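Local coordinates for tail fiber protein (Acinetobacter phage AM24, PDB 5W5P), which is a trimeric phage tailspike that probably recognises, and may degrade, the capsular polysaccharide of its Acinetobacter baumannii host, at residues Tyr115-Val129 with Asp142-Pro154. Sequence-based numbering, arbitrary orientation.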
ATOM      1  N   TYR A 115     -28.836   0.734  29.445  1.00 44.98           N
ATOM      2  CA  TYR A 115     -27.413   1.051  29.483  1.00 45.32           C
ATOM      3  C   TYR A 115     -26.637   0.196  30.483  1.00 46.75           C
ATOM      4  O   TYR A 115     -25.453   0.464  30.716  1.00 47.35           O
ATOM      5  CB  TYR A 115     -27.209   2.539  29.797  1.00 46.48           C
ATOM      6  CG  TYR A 115     -28.019   3.043  30.976  1.00 50.01           C
ATOM      7  CD1 TYR A 115     -27.535   2.935  32.274  1.00 51.87           C
ATOM      8  CD2 TYR A 115     -29.268   3.625  30.790  1.00 44.28           C
ATOM      9  CE1 TYR A 115     -28.269   3.389  33.354  1.00 50.44           C
ATOM     10  CE2 TYR A 115     -30.011   4.085  31.864  1.00 51.86           C
ATOM     11  CZ  TYR A 115     -29.508   3.966  33.146  1.00 52.54           C
ATOM     12  OH  TYR A 115     -30.248   4.419  34.223  1.00 46.36           O
ATOM     13  N   THR A 116     -27.267  -0.821  31.074  1.00 50.81           N
ATOM     14  CA  THR A 116     -26.577  -1.752  31.955  1.00 50.71           C
ATOM     15  C   THR A 116     -26.323  -3.112  31.318  1.00 49.55           C
ATOM     16  O   THR A 116     -25.622  -3.932  31.921  1.00 50.95           O
ATOM     17  CB  THR A 116     -27.362  -1.952  33.261  1.00 53.10           C
ATOM     18  OG1 THR A 116     -28.545  -2.722  33.007  1.00 50.03           O
ATOM     19  CG2 THR A 116     -27.741  -0.614  33.869  1.00 49.63           C
ATOM     20  N   GLY A 117     -26.875  -3.377  30.136  1.00 48.59           N
ATOM     21  CA  GLY A 117     -26.566  -4.599  29.417  1.00 49.04           C
ATOM     22  C   GLY A 117     -27.322  -5.824  29.866  1.00 55.94           C
ATOM     23  O   GLY A 117     -26.939  -6.943  29.505  1.00 51.62           O
ATOM     24  N   THR A 118     -28.395  -5.645  30.637  1.00 55.56           N
ATOM     25  CA  THR A 118     -29.169  -6.741  31.206  1.00 51.45           C
ATOM     26  C   THR A 118     -30.243  -7.251  30.256  1.00 50.97           C
ATOM     27  O   THR A 118     -30.482  -8.460  30.188  1.00 51.99           O
ATOM     28  CB  THR A 118     -29.820  -6.287  32.515  1.00 59.11           C
ATOM     29  OG1 THR A 118     -28.878  -5.519  33.276  1.00 61.50           O
ATOM     30  CG2 THR A 118     -30.284  -7.481  33.330  1.00 57.17           C
ATOM     31  N   GLU A 119     -30.897  -6.350  29.528  1.00 53.02           N
ATOM     32  CA  GLU A 119     -31.986  -6.694  28.628  1.00 55.50           C
ATOM     33  C   GLU A 119     -31.652  -6.277  27.202  1.00 53.28           C
ATOM     34  O   GLU A 119     -30.897  -5.327  26.969  1.00 49.31           O
ATOM     35  CB  GLU A 119     -33.299  -6.023  29.055  1.00 64.15           C
ATOM     36  CG  GLU A 119     -33.565  -6.052  30.552  1.00 73.72           C
ATOM     37  CD  GLU A 119     -34.172  -7.364  31.013  1.00 81.41           C
ATOM     38  OE1 GLU A 119     -34.370  -8.260  30.160  1.00 83.59           O
ATOM     39  OE2 GLU A 119     -34.454  -7.498  32.226  1.00 84.60           O
ATOM     40  N   ASP A 120     -32.237  -7.001  26.251  1.00 53.11           N
ATOM     41  CA  ASP A 120     -32.064  -6.695  24.839  1.00 49.01           C
ATOM     42  C   ASP A 120     -32.616  -5.310  24.524  1.00 49.24           C
ATOM     43  O   ASP A 120     -33.790  -5.029  24.776  1.00 58.58           O
ATOM     44  CB  ASP A 120     -32.765  -7.763  23.998  1.00 51.81           C
ATOM     45  CG  ASP A 120     -32.594  -7.544  22.506  1.00 53.26           C
ATOM     46  OD1 ASP A 120     -31.585  -6.926  22.097  1.00 49.55           O
ATOM     47  OD2 ASP A 120     -33.477  -7.997  21.744  1.00 54.93           O
ATOM     48  N   CYS A 121     -31.768  -4.443  23.972  1.00 46.79           N
ATOM     49  CA  CYS A 121     -32.140  -3.077  23.632  1.00 44.27           C
ATOM     50  C   CYS A 121     -32.294  -2.872  22.129  1.00 48.11           C
ATOM     51  O   CYS A 121     -32.384  -1.728  21.670  1.00 43.18           O
ATOM     52  CB  CYS A 121     -31.113  -2.097  24.198  1.00 43.85           C
ATOM     53  SG  CYS A 121     -29.518  -2.087  23.346  1.00 46.37           S
ATOM     54  N   SER A 122     -32.327  -3.961  21.357  1.00 42.11           N
ATOM     55  CA  SER A 122     -32.359  -3.851  19.900  1.00 44.55           C
ATOM     56  C   SER A 122     -33.575  -3.070  19.414  1.00 46.02           C
ATOM     57  O   SER A 122     -33.486  -2.324  18.430  1.00 46.60           O
ATOM     58  CB  SER A 122     -32.336  -5.244  19.271  1.00 43.15           C
ATOM     59  OG  SER A 122     -31.040  -5.812  19.348  1.00 47.97           O
ATOM     60  N   ALA A 123     -34.721  -3.236  20.080  1.00 44.60           N
ATOM     61  CA  ALA A 123     -35.924  -2.516  19.671  1.00 50.64           C
ATOM     62  C   ALA A 123     -35.756  -1.012  19.856  1.00 48.59           C
ATOM     63  O   ALA A 123     -36.254  -0.220  19.047  1.00 48.06           O
ATOM     64  CB  ALA A 123     -37.137  -3.020  20.454  1.00 44.40           C
ATOM     65  N   GLN A 124     -35.052  -0.604  20.913  1.00 45.35           N
ATOM     66  CA  GLN A 124     -34.791   0.811  21.141  1.00 47.23           C
ATOM     67  C   GLN A 124     -33.730   1.338  20.182  1.00 47.65           C
ATOM     68  O   GLN A 124     -33.831   2.475  19.708  1.00 48.65           O
ATOM     69  CB  GLN A 124     -34.368   1.042  22.596  1.00 48.35           C
ATOM     70  CG  GLN A 124     -35.475   0.804  23.615  1.00 47.92           C
ATOM     71  CD  GLN A 124     -35.616  -0.662  24.008  1.00 50.71           C
ATOM     72  OE1 GLN A 124     -34.638  -1.316  24.370  1.00 54.31           O
ATOM     73  NE2 GLN A 124     -36.837  -1.180  23.947  1.00 49.59           N
ATOM     74  N   VAL A 125     -32.706   0.527  19.891  1.00 51.39           N
ATOM     75  CA  VAL A 125     -31.738   0.892  18.859  1.00 39.72           C
ATOM     76  C   VAL A 125     -32.436   1.051  17.517  1.00 39.65           C
ATOM     77  O   VAL A 125     -32.137   1.972  16.747  1.00 44.54           O
ATOM     78  CB  VAL A 125     -30.604  -0.151  18.791  1.00 45.15           C
ATOM     79  CG1 VAL A 125     -29.701   0.103  17.585  1.00 38.42           C
ATOM     80  CG2 VAL A 125     -29.787  -0.148  20.076  1.00 42.53           C
ATOM     81  N   GLN A 126     -33.391   0.167  17.221  1.00 40.21           N
ATOM     82  CA  GLN A 126     -34.142   0.280  15.974  1.00 42.11           C
ATOM     83  C   GLN A 126     -34.908   1.596  15.908  1.00 45.88           C
ATOM     84  O   GLN A 126     -34.990   2.221  14.844  1.00 47.26           O
ATOM     85  CB  GLN A 126     -35.099  -0.903  15.826  1.00 41.43           C
ATOM     86  CG  GLN A 126     -35.844  -0.937  14.499  1.00 41.35           C
ATOM     87  CD  GLN A 126     -34.931  -1.262  13.330  1.00 47.19           C
ATOM     88  OE1 GLN A 126     -34.542  -2.417  13.134  1.00 46.38           O
ATOM     89  NE2 GLN A 126     -34.578  -0.243  12.550  1.00 40.17           N
ATOM     90  N   LYS A 127     -35.471   2.036  17.037  1.00 45.92           N
ATOM     91  CA  LYS A 127     -36.199   3.301  17.057  1.00 43.80           C
ATOM     92  C   LYS A 127     -35.273   4.475  16.763  1.00 42.52           C
ATOM     93  O   LYS A 127     -35.648   5.408  16.044  1.00 44.23           O
ATOM     94  CB  LYS A 127     -36.889   3.488  18.411  1.00 43.33           C
ATOM     95  CG  LYS A 127     -38.154   2.661  18.593  1.00 46.06           C
ATOM     96  CD  LYS A 127     -38.785   2.921  19.954  1.00 47.97           C
ATOM     97  CE  LYS A 127     -40.223   2.427  20.018  1.00 47.90           C
ATOM     98  NZ  LYS A 127     -40.930   2.966  21.223  1.00 45.86           N
ATOM     99  N   ALA A 128     -34.056   4.448  17.308  1.00 42.18           N
ATOM    100  CA  ALA A 128     -33.095   5.504  17.006  1.00 40.85           C
ATOM    101  C   ALA A 128     -32.670   5.480  15.539  1.00 41.54           C
ATOM    102  O   ALA A 128     -32.414   6.540  14.956  1.00 39.12           O
ATOM    103  CB  ALA A 128     -31.878   5.381  17.925  1.00 39.35           C
ATOM    104  N   VAL A 129     -32.590   4.292  14.929  1.00 42.56           N
ATOM    105  CA  VAL A 129     -32.266   4.198  13.504  1.00 41.89           C
ATOM    106  C   VAL A 129     -33.347   4.872  12.668  1.00 43.41           C
ATOM    107  O   VAL A 129     -33.053   5.628  11.733  1.00 44.24           O
ATOM    108  CB  VAL A 129     -32.079   2.723  13.086  1.00 41.12           C
ATOM    109  CG1 VAL A 129     -32.039   2.588  11.569  1.00 38.41           C
ATOM    110  CG2 VAL A 129     -30.827   2.129  13.702  1.00 37.96           C
ATOM    111  N   ASP A 142     -19.346   4.710  30.166  1.00 54.98           N
ATOM    112  CA  ASP A 142     -20.169   4.326  31.301  1.00 58.37           C
ATOM    113  C   ASP A 142     -21.371   3.482  30.898  1.00 56.23           C
ATOM    114  O   ASP A 142     -22.025   2.909  31.775  1.00 58.71           O
ATOM    115  CB  ASP A 142     -20.635   5.572  32.055  1.00 67.54           C
ATOM    116  CG  ASP A 142     -19.760   5.882  33.255  1.00 75.33           C
ATOM    117  OD1 ASP A 142     -19.786   5.094  34.225  1.00 75.42           O
ATOM    118  OD2 ASP A 142     -19.036   6.904  33.220  1.00 80.26           O
ATOM    119  N   ARG A 143     -21.672   3.383  29.607  1.00 50.19           N
ATOM    120  CA  ARG A 143     -22.797   2.599  29.128  1.00 49.30           C
ATOM    121  C   ARG A 143     -22.316   1.275  28.546  1.00 47.23           C
ATOM    122  O   ARG A 143     -21.255   1.207  27.918  1.00 43.94           O
ATOM    123  CB  ARG A 143     -23.589   3.370  28.072  1.00 41.55           C
ATOM    124  CG  ARG A 143     -23.986   4.767  28.495  1.00 42.46           C
ATOM    125  CD  ARG A 143     -24.268   5.618  27.277  1.00 47.60           C
ATOM    126  NE  ARG A 143     -25.256   6.655  27.541  1.00 49.07           N
ATOM    127  CZ  ARG A 143     -26.021   7.212  26.609  1.00 45.24           C
ATOM    128  NH1 ARG A 143     -25.918   6.822  25.343  1.00 40.46           N
ATOM    129  NH2 ARG A 143     -26.890   8.157  26.945  1.00 45.11           N
ATOM    130  N   SER A 144     -23.108   0.225  28.771  1.00 48.53           N
ATOM    131  CA  SER A 144     -22.886  -1.096  28.185  1.00 48.49           C
ATOM    132  C   SER A 144     -24.243  -1.618  27.740  1.00 46.36           C
ATOM    133  O   SER A 144     -25.114  -1.861  28.580  1.00 50.19           O
ATOM    134  CB  SER A 144     -22.237  -2.056  29.183  1.00 54.05           C
ATOM    135  OG  SER A 144     -20.858  -1.780  29.359  1.00 55.95           O
ATOM    136  N   PHE A 145     -24.432  -1.779  26.437  1.00 41.64           N
ATOM    137  CA  PHE A 145     -25.700  -2.231  25.886  1.00 45.32           C
ATOM    138  C   PHE A 145     -25.625  -3.706  25.503  1.00 51.02           C
ATOM    139  O   PHE A 145     -24.545  -4.280  25.345  1.00 55.45           O
ATOM    140  CB  PHE A 145     -26.093  -1.388  24.669  1.00 44.21           C
ATOM    141  CG  PHE A 145     -26.191   0.085  24.955  1.00 47.23           C
ATOM    142  CD1 PHE A 145     -27.396   0.652  25.346  1.00 50.94           C
ATOM    143  CD2 PHE A 145     -25.077   0.905  24.837  1.00 44.53           C
ATOM    144  CE1 PHE A 145     -27.490   2.010  25.615  1.00 49.94           C
ATOM    145  CE2 PHE A 145     -25.163   2.260  25.097  1.00 46.99           C
ATOM    146  CZ  PHE A 145     -26.371   2.816  25.491  1.00 49.24           C
ATOM    147  N   LYS A 146     -26.796  -4.323  25.367  1.00 49.30           N
ATOM    148  CA  LYS A 146     -26.895  -5.704  24.912  1.00 47.42           C
ATOM    149  C   LYS A 146     -27.884  -5.768  23.761  1.00 47.04           C
ATOM    150  O   LYS A 146     -29.051  -5.398  23.923  1.00 49.20           O
ATOM    151  CB  LYS A 146     -27.330  -6.642  26.039  1.00 45.99           C
ATOM    152  CG  LYS A 146     -27.671  -8.040  25.559  1.00 44.99           C
ATOM    153  CD  LYS A 146     -27.485  -9.063  26.659  1.00 45.89           C
ATOM    154  CE  LYS A 146     -28.700  -9.108  27.564  1.00 47.10           C
ATOM    155  NZ  LYS A 146     -28.497 -10.027  28.725  1.00 49.81           N
HETATM  156  N   MSE A 147     -27.419  -6.235  22.604  1.00 44.79           N
HETATM  157  CA  MSE A 147     -28.289  -6.423  21.450  1.00 46.51           C
HETATM  158  C   MSE A 147     -28.364  -7.899  21.055  1.00 47.43           C
HETATM  159  O   MSE A 147     -27.337  -8.550  20.845  1.00 41.07           O
HETATM  160  CB  MSE A 147     -27.800  -5.584  20.270  1.00 47.08           C
HETATM  161  CG  MSE A 147     -27.748  -4.096  20.555  1.00 50.13           C
HETATM  162 SE   MSE A 147     -27.008  -3.057  19.077  1.00 56.89          SE
HETATM  163  CE  MSE A 147     -28.199  -3.651  17.653  1.00 53.77           C
HETATM  164  N   MSE A 148     -29.583  -8.422  20.955  1.00 44.56           N
HETATM  165  CA  MSE A 148     -29.783  -9.836  20.643  1.00 48.33           C
HETATM  166  C   MSE A 148     -30.716 -10.059  19.459  1.00 49.64           C
HETATM  167  O   MSE A 148     -31.027 -11.198  19.110  1.00 43.55           O
HETATM  168  CB  MSE A 148     -30.334 -10.571  21.859  1.00 53.03           C
HETATM  169  CG  MSE A 148     -29.679 -10.178  23.163  1.00 61.34           C
HETATM  170 SE   MSE A 148     -30.565 -11.032  24.661  1.00 73.57          SE
HETATM  171  CE  MSE A 148     -30.114 -12.892  24.249  1.00 73.20           C
ATOM    172  N   THR A 149     -31.169  -8.965  18.854  1.00 51.21           N
ATOM    173  CA  THR A 149     -32.098  -9.010  17.738  1.00 42.51           C
ATOM    174  C   THR A 149     -31.518  -8.151  16.622  1.00 43.28           C
ATOM    175  O   THR A 149     -31.072  -7.021  16.886  1.00 43.09           O
ATOM    176  CB  THR A 149     -33.486  -8.498  18.143  1.00 45.65           C
ATOM    177  OG1 THR A 149     -33.930  -9.200  19.312  1.00 44.49           O
ATOM    178  CG2 THR A 149     -34.492  -8.696  17.011  1.00 43.69           C
ATOM    179  N   PRO A 150     -31.475  -8.644  15.385  1.00 44.87           N
ATOM    180  CA  PRO A 150     -30.916  -7.832  14.298  1.00 43.54           C
ATOM    181  C   PRO A 150     -31.672  -6.518  14.154  1.00 43.11           C
ATOM    182  O   PRO A 150     -32.904  -6.476  14.222  1.00 42.36           O
ATOM    183  CB  PRO A 150     -31.082  -8.728  13.066  1.00 44.24           C
ATOM    184  CG  PRO A 150     -31.112 -10.117  13.619  1.00 43.95           C
ATOM    185  CD  PRO A 150     -31.820 -10.004  14.938  1.00 43.30           C
ATOM    186  N   VAL A 151     -30.912  -5.437  14.002  1.00 39.94           N
ATOM    187  CA  VAL A 151     -31.454  -4.113  13.735  1.00 40.46           C
ATOM    188  C   VAL A 151     -31.225  -3.810  12.264  1.00 41.72           C
ATOM    189  O   VAL A 151     -30.111  -3.980  11.754  1.00 44.67           O
ATOM    190  CB  VAL A 151     -30.801  -3.048  14.633  1.00 40.81           C
ATOM    191  CG1 VAL A 151     -31.066  -1.648  14.092  1.00 41.01           C
ATOM    192  CG2 VAL A 151     -31.314  -3.178  16.057  1.00 42.43           C
ATOM    193  N   GLY A 152     -32.279  -3.389  11.572  1.00 43.83           N
ATOM    194  CA  GLY A 152     -32.214  -3.155  10.145  1.00 44.88           C
ATOM    195  C   GLY A 152     -32.037  -1.679   9.836  1.00 45.36           C
ATOM    196  O   GLY A 152     -32.763  -0.832  10.362  1.00 44.91           O
ATOM    197  N   LEU A 153     -31.042  -1.383   8.956  1.00 43.43           N
ATOM    198  CA  LEU A 153     -30.737  -0.062   8.429  1.00 40.77           C
ATOM    199  C   LEU A 153     -31.610   0.242   7.213  1.00 41.09           C
ATOM    200  O   LEU A 153     -31.947  -0.663   6.441  1.00 38.69           O
ATOM    201  CB  LEU A 153     -29.264   0.027   8.042  1.00 39.32           C
ATOM    202  CG  LEU A 153     -28.270   0.076   9.203  1.00 40.66           C
ATOM    203  CD1 LEU A 153     -26.857   0.063   8.682  1.00 40.92           C
ATOM    204  CD2 LEU A 153     -28.508   1.303  10.059  1.00 43.17           C
ATOM    205  N   PRO A 154     -31.992   1.508   7.031  1.00 38.56           N
ATOM    206  CA  PRO A 154     -32.875   1.867   5.913  1.00 44.60           C
ATOM    207  C   PRO A 154     -32.241   1.569   4.559  1.00 45.37           C
ATOM    208  O   PRO A 154     -31.020   1.476   4.414  1.00 45.60           O
ATOM    209  CB  PRO A 154     -33.092   3.373   6.100  1.00 39.41           C
ATOM    210  CG  PRO A 154     -31.925   3.827   6.920  1.00 38.63           C
ATOM    211  CD  PRO A 154     -31.619   2.681   7.838  1.00 38.28           C
TER
HETATM  212  O   HOH W   1     -28.987  -3.392  26.820  1.00 38.43           O
HETATM  213  O   HOH W   2     -35.322  -4.469  14.429  1.00 40.78           O
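Residues 115-121 run beside strand 144-147, joined by Ser144 N to Tyr115 O (3.1 Å) and Cys121 N to Lys146 O (2.9 Å), after which helix 122-129 lies 14° from parallel to strand 151-153, their axes 8.2 Å apart. Between those two backbone bonds a water links Glu119 O to Lys146 N, while the Lys146 chain, bent at chi3 (83°), folds over Gly117 and brings NZ to Thr118 O from above the carbonyl plane. Asp120 grips the turn after the strand with both oxygens. OD2 takes the Thr149 hydroxyl on its syn side; OD1 receives Met148 N (2.7 Å) on one face of the carboxylate and Ser122 N on the other, the latter closing an Asx turn around the N-cap Cys121. The Gln126 carboxamide bonds both the N and the O of Gly152: OE1 accepts Gly152 N in the carbonyl plane, and NE2 donates to Gly152 O (2.9 Å) almost straight. A second water joins OE1 to Pro150 O. Cys121 SG rests on Phe145 CB (3.7 Å), Val125 crosses Met147 (a selenomethionine) and Val151 at about right angles, and Val129 CG1 meets Leu153 CD2 and Pro154 CD. The helix packs at the N-terminal end of the parallel beta-helix: Val125 and Val129 also touch strand 135-140, Val151 and Met147 pack on Phe182 of strand 182-184, and strand 144-147 pairs in parallel with strand 172-175.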